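Local coordinates for Cobalt/magnesium transport protein CorA (Methanocaldococcus jannaschii, PDB 4EGW), which mediates influx of magnesium ions across the cell membrane as a homopentamer that alternates between open and closed states according to cytoplasmic magnesium, at residues A[157-162]-A[240-245]. Numbering follows the deposited sequence.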
loop_
_atom_site.group_PDB
_atom_site.type_symbol
_atom_site.label_atom_id
_atom_site.label_comp_id
_atom_site.label_asym_id
_atom_site.label_seq_id
_atom_site.Cartn_x
_atom_site.Cartn_y
_atom_site.Cartn_z
ATOM N N LEU A 157 -18.094 3.671 3.644
ATOM C CA LEU A 157 -17.288 4.860 3.862
ATOM C C LEU A 157 -16.361 4.591 5.027
ATOM O O LEU A 157 -15.176 4.932 5.007
ATOM C CB LEU A 157 -18.191 6.059 4.164
ATOM C CG LEU A 157 -17.528 7.415 4.423
ATOM C CD1 LEU A 157 -16.670 7.815 3.254
ATOM C CD2 LEU A 157 -18.569 8.485 4.686
ATOM N N LEU A 158 -16.918 3.948 6.040
ATOM C CA LEU A 158 -16.159 3.612 7.226
ATOM C C LEU A 158 -14.933 2.772 6.900
ATOM O O LEU A 158 -13.795 3.140 7.206
ATOM C CB LEU A 158 -17.044 2.820 8.152
ATOM C CG LEU A 158 -16.248 2.260 9.306
ATOM C CD1 LEU A 158 -15.455 3.385 10.008
ATOM C CD2 LEU A 158 -17.224 1.549 10.234
ATOM N N TYR A 159 -15.188 1.635 6.271
ATOM C CA TYR A 159 -14.140 0.725 5.877
ATOM C C TYR A 159 -13.015 1.417 5.120
ATOM O O TYR A 159 -11.837 1.140 5.346
ATOM C CB TYR A 159 -14.727 -0.376 5.010
ATOM C CG TYR A 159 -13.717 -0.992 4.092
ATOM C CD1 TYR A 159 -13.490 -0.459 2.828
ATOM C CD2 TYR A 159 -12.983 -2.099 4.482
ATOM C CE1 TYR A 159 -12.563 -1.012 1.977
ATOM C CE2 TYR A 159 -12.052 -2.664 3.634
ATOM C CZ TYR A 159 -11.846 -2.116 2.382
ATOM O OH TYR A 159 -10.918 -2.671 1.528
ATOM N N HIS A 160 -13.372 2.309 4.208
ATOM C CA HIS A 160 -12.349 2.942 3.389
ATOM C C HIS A 160 -11.360 3.731 4.205
ATOM O O HIS A 160 -10.150 3.570 4.065
ATOM C CB HIS A 160 -12.974 3.810 2.312
ATOM C CG HIS A 160 -13.280 3.049 1.067
ATOM N ND1 HIS A 160 -12.624 1.881 0.743
ATOM C CD2 HIS A 160 -14.180 3.262 0.080
ATOM C CE1 HIS A 160 -13.097 1.414 -0.397
ATOM N NE2 HIS A 160 -14.044 2.232 -0.821
ATOM N N ILE A 161 -11.879 4.594 5.059
ATOM C CA ILE A 161 -11.019 5.295 5.973
ATOM C C ILE A 161 -10.189 4.238 6.693
ATOM O O ILE A 161 -8.959 4.288 6.683
ATOM C CB ILE A 161 -11.841 6.103 6.964
ATOM C CG1 ILE A 161 -13.051 6.712 6.247
ATOM C CG2 ILE A 161 -10.981 7.173 7.591
ATOM C CD1 ILE A 161 -14.041 7.400 7.165
ATOM N N LEU A 162 -10.863 3.264 7.290
ATOM C CA LEU A 162 -10.155 2.214 8.020
ATOM C C LEU A 162 -9.113 1.584 7.109
ATOM O O LEU A 162 -7.972 1.327 7.511
ATOM C CB LEU A 162 -11.131 1.153 8.519
ATOM C CG LEU A 162 -11.711 1.406 9.918
ATOM C CD1 LEU A 162 -12.026 2.876 10.149
ATOM C CD2 LEU A 162 -12.927 0.533 10.198
ATOM N N GLU A 240 -13.339 -7.905 6.864
ATOM C CA GLU A 240 -12.666 -9.187 7.049
ATOM C C GLU A 240 -11.344 -9.174 6.288
ATOM O O GLU A 240 -10.299 -9.573 6.811
ATOM C CB GLU A 240 -13.566 -10.315 6.541
ATOM C CG GLU A 240 -13.126 -11.727 6.888
ATOM C CD GLU A 240 -13.960 -12.766 6.150
ATOM O OE1 GLU A 240 -14.678 -12.374 5.200
ATOM O OE2 GLU A 240 -13.900 -13.966 6.512
ATOM N N ASP A 241 -11.403 -8.704 5.047
ATOM C CA ASP A 241 -10.201 -8.440 4.281
ATOM C C ASP A 241 -9.291 -7.559 5.109
ATOM O O ASP A 241 -8.119 -7.869 5.334
ATOM C CB ASP A 241 -10.567 -7.707 2.994
ATOM C CG ASP A 241 -11.374 -8.566 2.045
ATOM O OD1 ASP A 241 -11.858 -9.637 2.482
ATOM O OD2 ASP A 241 -11.522 -8.173 0.863
ATOM N N LEU A 242 -9.857 -6.451 5.567
ATOM C CA LEU A 242 -9.126 -5.470 6.340
ATOM C C LEU A 242 -8.563 -6.123 7.607
ATOM O O LEU A 242 -7.434 -5.848 8.019
ATOM C CB LEU A 242 -10.060 -4.311 6.672
ATOM C CG LEU A 242 -9.440 -2.976 7.053
ATOM C CD1 LEU A 242 -8.179 -2.748 6.247
ATOM C CD2 LEU A 242 -10.449 -1.862 6.825
ATOM N N TYR A 243 -9.354 -6.998 8.214
ATOM C CA TYR A 243 -8.891 -7.781 9.343
ATOM C C TYR A 243 -7.636 -8.589 8.971
ATOM O O TYR A 243 -6.645 -8.603 9.721
ATOM C CB TYR A 243 -10.026 -8.695 9.812
ATOM C CG TYR A 243 -9.647 -9.785 10.796
ATOM C CD1 TYR A 243 -8.996 -9.489 11.986
ATOM C CD2 TYR A 243 -9.985 -11.110 10.550
ATOM C CE1 TYR A 243 -8.665 -10.492 12.891
ATOM C CE2 TYR A 243 -9.659 -12.115 11.448
ATOM C CZ TYR A 243 -8.999 -11.804 12.615
ATOM O OH TYR A 243 -8.679 -12.804 13.507
ATOM N N TYR A 244 -7.679 -9.241 7.807
ATOM C CA TYR A 244 -6.581 -10.091 7.326
ATOM C C TYR A 244 -5.242 -9.372 7.190
ATOM O O TYR A 244 -4.193 -9.870 7.620
ATOM C CB TYR A 244 -6.944 -10.686 5.970
ATOM C CG TYR A 244 -7.942 -11.818 6.029
ATOM C CD1 TYR A 244 -8.101 -12.579 7.185
ATOM C CD2 TYR A 244 -8.720 -12.138 4.922
ATOM C CE1 TYR A 244 -9.015 -13.623 7.232
ATOM C CE2 TYR A 244 -9.631 -13.178 4.960
ATOM C CZ TYR A 244 -9.774 -13.917 6.116
ATOM O OH TYR A 244 -10.686 -14.951 6.148
ATOM N N ASP A 245 -5.277 -8.206 6.564
ATOM C CA ASP A 245 -4.057 -7.462 6.323
ATOM C C ASP A 245 -3.529 -6.887 7.620
ATOM O O ASP A 245 -2.314 -6.834 7.834
ATOM C CB ASP A 245 -4.330 -6.376 5.307
ATOM C CG ASP A 245 -5.102 -6.904 4.127
ATOM O OD1 ASP A 245 -4.949 -8.110 3.822
ATOM O OD2 ASP A 245 -5.871 -6.133 3.519
#
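Leu242 meets Tyr159 and Leu162 chiefly through one methyl group, its CD2. That carbon lies 3.5 Å from CD2 of the Tyr159 ring and, equally, 3.5 Å from CB of Leu162, so it sits between the two residues, which lie three positions apart on their helix. The methyl approaches the ring obliquely, on the side formed by CD2 and CE2, and CB of Leu242 adds a looser touch 4.0 Å from Tyr159 CE2. With no hydrogen bond between the segments, the join is purely apolar and buries 164 Å². The nearest CA atoms, those of Leu162 and Leu242, are 7.9 Å apart.

The Tyr159 ring extends opposite its own backbone nitrogen (chi1 155°), which brings it closer to Leu242 than its CB direction alone would suggest. Its OH makes a weak hydrogen bond to a hexane-1,6-diol, probably from the crystallisation liquor, whose same oxygen is hydrogen-bonded to OD2 of Asp241. In this crystal the diol bridges the two helices, weakly on the Tyr159 side.

Further out, Leu242 also packs on Asn163 and Thr166, while Leu162 touches Phe239 and Leu223. This is helix-helix packing in the cytoplasmic domain of CorA: the beginning of helix 156-186 meets helix 233-270, helix 193-225 packs alongside, and Ile161, its CB pointing away from segment 240-245, touches Leu123 and Thr125 of strand 122-127 in the mixed sheet.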